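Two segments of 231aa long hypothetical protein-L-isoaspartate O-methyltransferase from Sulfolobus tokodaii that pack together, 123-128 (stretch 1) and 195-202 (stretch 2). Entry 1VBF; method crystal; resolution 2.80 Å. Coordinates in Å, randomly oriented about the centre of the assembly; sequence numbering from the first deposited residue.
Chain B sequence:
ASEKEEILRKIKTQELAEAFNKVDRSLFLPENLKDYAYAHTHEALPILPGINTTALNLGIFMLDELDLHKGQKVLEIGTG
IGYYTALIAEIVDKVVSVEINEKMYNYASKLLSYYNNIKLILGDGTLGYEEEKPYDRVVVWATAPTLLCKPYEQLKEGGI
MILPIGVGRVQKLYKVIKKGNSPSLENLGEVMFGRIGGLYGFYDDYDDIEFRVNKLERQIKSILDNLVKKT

Stretch 1 123-128: GDGTLG
Stretch 2, residues 195-202: RIGGLYGF

Two loops of one chain meet here, burying 296 Å² in sum; stretch 1 tightens into a 3-10 segment at 125-127, with Leu 127 N hydrogen-bonded to Asp 124 O at 2.9 Å. Arg 195 stays out of reach. Ile 196 (phi/psi -79/145, chi1 t, chi2 t) points toward stretch 1, its CD1 4.0 Å from Thr 126 OG1. Gly 197 (-110/163) offers its carbonyl side, O lying 3.6 Å from Thr 126 OG1.

Gly 198 (126/175) sits opposite Asp 124, CA to CA 5.6 Å. The backbone angles alone call for glycine; a CB here would also point toward stretch 1, a tight 3.2 Å from Thr 126 CB. It opens a type I turn to Gly 201, closed by Gly 201 N to Gly 198 O at 2.7 Å.

Leu 199 (-41/-51, chi1 -140° between wells, chi2 t) supplies the one hydrogen bond between the stretches: its N reaches Asp 124 OD2 at 2.9 Å, nearly straight at 165°. Asp 124, chi1 t, thus ties the start of the turn to its own loop. Leu 199 CD1 also meets Leu 127 CD2 at 4.1 Å.

Tyr 200 (-102/32, chi1 m, chi2 -77°) lies across from Thr 126, CA to CA 5.7 Å. Thr 126 (chi1 -92°, between wells) sets CG2 at the ring edge, 3.1 Å from Tyr 200 CD2. Leu 127 (chi1 m, chi2 t) brings CD2 near the same edge, 4.3 Å from Tyr 200 CE2. Phe 202 makes no contact.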

ATOM      1  N   GLY B 123     -20.951  26.896  17.947  1.00 29.43           N
ATOM      2  CA  GLY B 123     -20.057  26.350  18.947  1.00 28.64           C
ATOM      3  C   GLY B 123     -19.565  24.951  18.640  1.00 30.99           C
ATOM      4  O   GLY B 123     -19.733  24.451  17.531  1.00 34.03           O
ATOM      5  N   ASP B 124     -18.953  24.316  19.631  1.00 29.90           N
ATOM      6  CA  ASP B 124     -18.389  22.982  19.502  1.00 28.15           C
ATOM      7  C   ASP B 124     -19.498  21.957  19.619  1.00 28.56           C
ATOM      8  O   ASP B 124     -19.958  21.649  20.724  1.00 30.59           O
ATOM      9  CB  ASP B 124     -17.365  22.780  20.620  1.00 28.09           C
ATOM     10  CG  ASP B 124     -16.685  21.428  20.569  1.00 29.16           C
ATOM     11  OD1 ASP B 124     -17.155  20.504  19.872  1.00 28.31           O
ATOM     12  OD2 ASP B 124     -15.662  21.286  21.258  1.00 30.68           O
ATOM     13  N   GLY B 125     -19.917  21.410  18.488  1.00 28.50           N
ATOM     14  CA  GLY B 125     -20.986  20.428  18.498  1.00 30.53           C
ATOM     15  C   GLY B 125     -20.671  19.182  19.304  1.00 31.95           C
ATOM     16  O   GLY B 125     -21.568  18.461  19.738  1.00 32.09           O
ATOM     17  N   THR B 126     -19.385  18.924  19.489  1.00 32.97           N
ATOM     18  CA  THR B 126     -18.912  17.782  20.257  1.00 33.12           C
ATOM     19  C   THR B 126     -19.415  17.860  21.703  1.00 33.63           C
ATOM     20  O   THR B 126     -19.478  16.857  22.421  1.00 31.13           O
ATOM     21  CB  THR B 126     -17.389  17.769  20.187  1.00 34.57           C
ATOM     22  OG1 THR B 126     -16.990  16.958  19.081  1.00 36.09           O
ATOM     23  CG2 THR B 126     -16.774  17.279  21.461  1.00 36.22           C
ATOM     24  N   LEU B 127     -19.797  19.064  22.113  1.00 34.29           N
ATOM     25  CA  LEU B 127     -20.302  19.281  23.458  1.00 36.86           C
ATOM     26  C   LEU B 127     -21.814  19.119  23.470  1.00 37.89           C
ATOM     27  O   LEU B 127     -22.444  19.082  24.534  1.00 37.93           O
ATOM     28  CB  LEU B 127     -19.943  20.691  23.926  1.00 37.19           C
ATOM     29  CG  LEU B 127     -18.439  20.964  23.855  1.00 40.16           C
ATOM     30  CD1 LEU B 127     -18.146  22.434  24.099  1.00 37.94           C
ATOM     31  CD2 LEU B 127     -17.725  20.069  24.864  1.00 38.81           C
ATOM     32  N   GLY B 128     -22.396  18.992  22.285  1.00 38.10           N
ATOM     33  CA  GLY B 128     -23.835  18.889  22.220  1.00 37.93           C
ATOM     34  C   GLY B 128     -24.325  20.222  22.730  1.00 37.87           C
ATOM     35  O   GLY B 128     -23.718  21.243  22.414  1.00 36.77           O
ATOM     36  N   ARG B 195     -14.714  14.763   8.886  1.00 30.69           N
ATOM     37  CA  ARG B 195     -14.465  14.654  10.309  1.00 28.45           C
ATOM     38  C   ARG B 195     -15.045  15.780  11.134  1.00 28.07           C
ATOM     39  O   ARG B 195     -14.973  16.946  10.745  1.00 27.98           O
ATOM     40  CB  ARG B 195     -12.966  14.592  10.549  1.00 29.77           C
ATOM     41  CG  ARG B 195     -12.338  13.290  10.146  1.00 30.71           C
ATOM     42  CD  ARG B 195     -10.888  13.306  10.495  1.00 31.85           C
ATOM     43  NE  ARG B 195     -10.378  11.951  10.635  1.00 33.27           N
ATOM     44  CZ  ARG B 195      -9.183  11.663  11.132  1.00 31.81           C
ATOM     45  NH1 ARG B 195      -8.383  12.639  11.529  1.00 29.94           N
ATOM     46  NH2 ARG B 195      -8.801  10.398  11.240  1.00 31.37           N
ATOM     47  N   ILE B 196     -15.609  15.424  12.285  1.00 26.25           N
ATOM     48  CA  ILE B 196     -16.171  16.403  13.201  1.00 23.51           C
ATOM     49  C   ILE B 196     -15.004  17.025  13.955  1.00 23.67           C
ATOM     50  O   ILE B 196     -14.014  16.359  14.235  1.00 23.64           O
ATOM     51  CB  ILE B 196     -17.097  15.736  14.184  1.00 22.13           C
ATOM     52  CG1 ILE B 196     -17.924  16.778  14.940  1.00 22.70           C
ATOM     53  CG2 ILE B 196     -16.295  14.914  15.119  1.00 21.70           C
ATOM     54  CD1 ILE B 196     -19.071  16.183  15.755  1.00 19.39           C
ATOM     55  N   GLY B 197     -15.102  18.307  14.267  1.00 24.72           N
ATOM     56  CA  GLY B 197     -14.023  18.965  14.971  1.00 26.44           C
ATOM     57  C   GLY B 197     -14.435  19.287  16.386  1.00 28.61           C
ATOM     58  O   GLY B 197     -15.618  19.271  16.697  1.00 30.72           O
ATOM     59  N   GLY B 198     -13.476  19.561  17.259  1.00 30.14           N
ATOM     60  CA  GLY B 198     -13.858  19.882  18.614  1.00 31.27           C
ATOM     61  C   GLY B 198     -13.180  19.034  19.662  1.00 33.34           C
ATOM     62  O   GLY B 198     -12.443  18.100  19.348  1.00 32.23           O
ATOM     63  N   LEU B 199     -13.447  19.379  20.918  1.00 33.92           N
ATOM     64  CA  LEU B 199     -12.871  18.710  22.067  1.00 34.00           C
ATOM     65  C   LEU B 199     -12.811  17.193  21.907  1.00 34.61           C
ATOM     66  O   LEU B 199     -11.764  16.585  22.118  1.00 34.54           O
ATOM     67  CB  LEU B 199     -13.684  19.057  23.320  1.00 33.38           C
ATOM     68  CG  LEU B 199     -12.968  19.328  24.647  1.00 32.68           C
ATOM     69  CD1 LEU B 199     -13.915  18.994  25.777  1.00 31.75           C
ATOM     70  CD2 LEU B 199     -11.721  18.488  24.785  1.00 33.30           C
ATOM     71  N   TYR B 200     -13.937  16.581  21.538  1.00 34.57           N
ATOM     72  CA  TYR B 200     -13.986  15.130  21.378  1.00 32.75           C
ATOM     73  C   TYR B 200     -13.922  14.718  19.921  1.00 32.13           C
ATOM     74  O   TYR B 200     -14.478  13.693  19.522  1.00 32.55           O
ATOM     75  CB  TYR B 200     -15.233  14.570  22.057  1.00 32.02           C
ATOM     76  CG  TYR B 200     -15.237  14.849  23.544  1.00 33.93           C
ATOM     77  CD1 TYR B 200     -14.447  14.105  24.416  1.00 35.71           C
ATOM     78  CD2 TYR B 200     -15.955  15.918  24.076  1.00 35.10           C
ATOM     79  CE1 TYR B 200     -14.363  14.427  25.780  1.00 36.39           C
ATOM     80  CE2 TYR B 200     -15.879  16.249  25.430  1.00 36.33           C
ATOM     81  CZ  TYR B 200     -15.076  15.502  26.276  1.00 36.64           C
ATOM     82  OH  TYR B 200     -14.954  15.844  27.606  1.00 38.43           O
ATOM     83  N   GLY B 201     -13.212  15.536  19.149  1.00 31.61           N
ATOM     84  CA  GLY B 201     -13.003  15.298  17.735  1.00 31.93           C
ATOM     85  C   GLY B 201     -11.712  14.523  17.502  1.00 33.13           C
ATOM     86  O   GLY B 201     -11.319  13.730  18.342  1.00 34.16           O
ATOM     87  N   PHE B 202     -11.027  14.743  16.387  1.00 32.14           N
ATOM     88  CA  PHE B 202      -9.825  13.982  16.148  1.00 32.74           C
ATOM     89  C   PHE B 202      -8.580  14.701  16.606  1.00 34.13           C
ATOM     90  O   PHE B 202      -8.478  15.917  16.471  1.00 32.87           O
ATOM     91  CB  PHE B 202      -9.719  13.603  14.669  1.00 34.26           C
ATOM     92  CG  PHE B 202     -10.816  12.692  14.204  1.00 36.10           C
ATOM     93  CD1 PHE B 202     -12.081  13.198  13.913  1.00 37.21           C
ATOM     94  CD2 PHE B 202     -10.613  11.321  14.128  1.00 36.81           C
ATOM     95  CE1 PHE B 202     -13.122  12.359  13.565  1.00 37.76           C
ATOM     96  CE2 PHE B 202     -11.644  10.461  13.780  1.00 37.86           C
ATOM     97  CZ  PHE B 202     -12.906  10.981  13.498  1.00 40.00           C
TER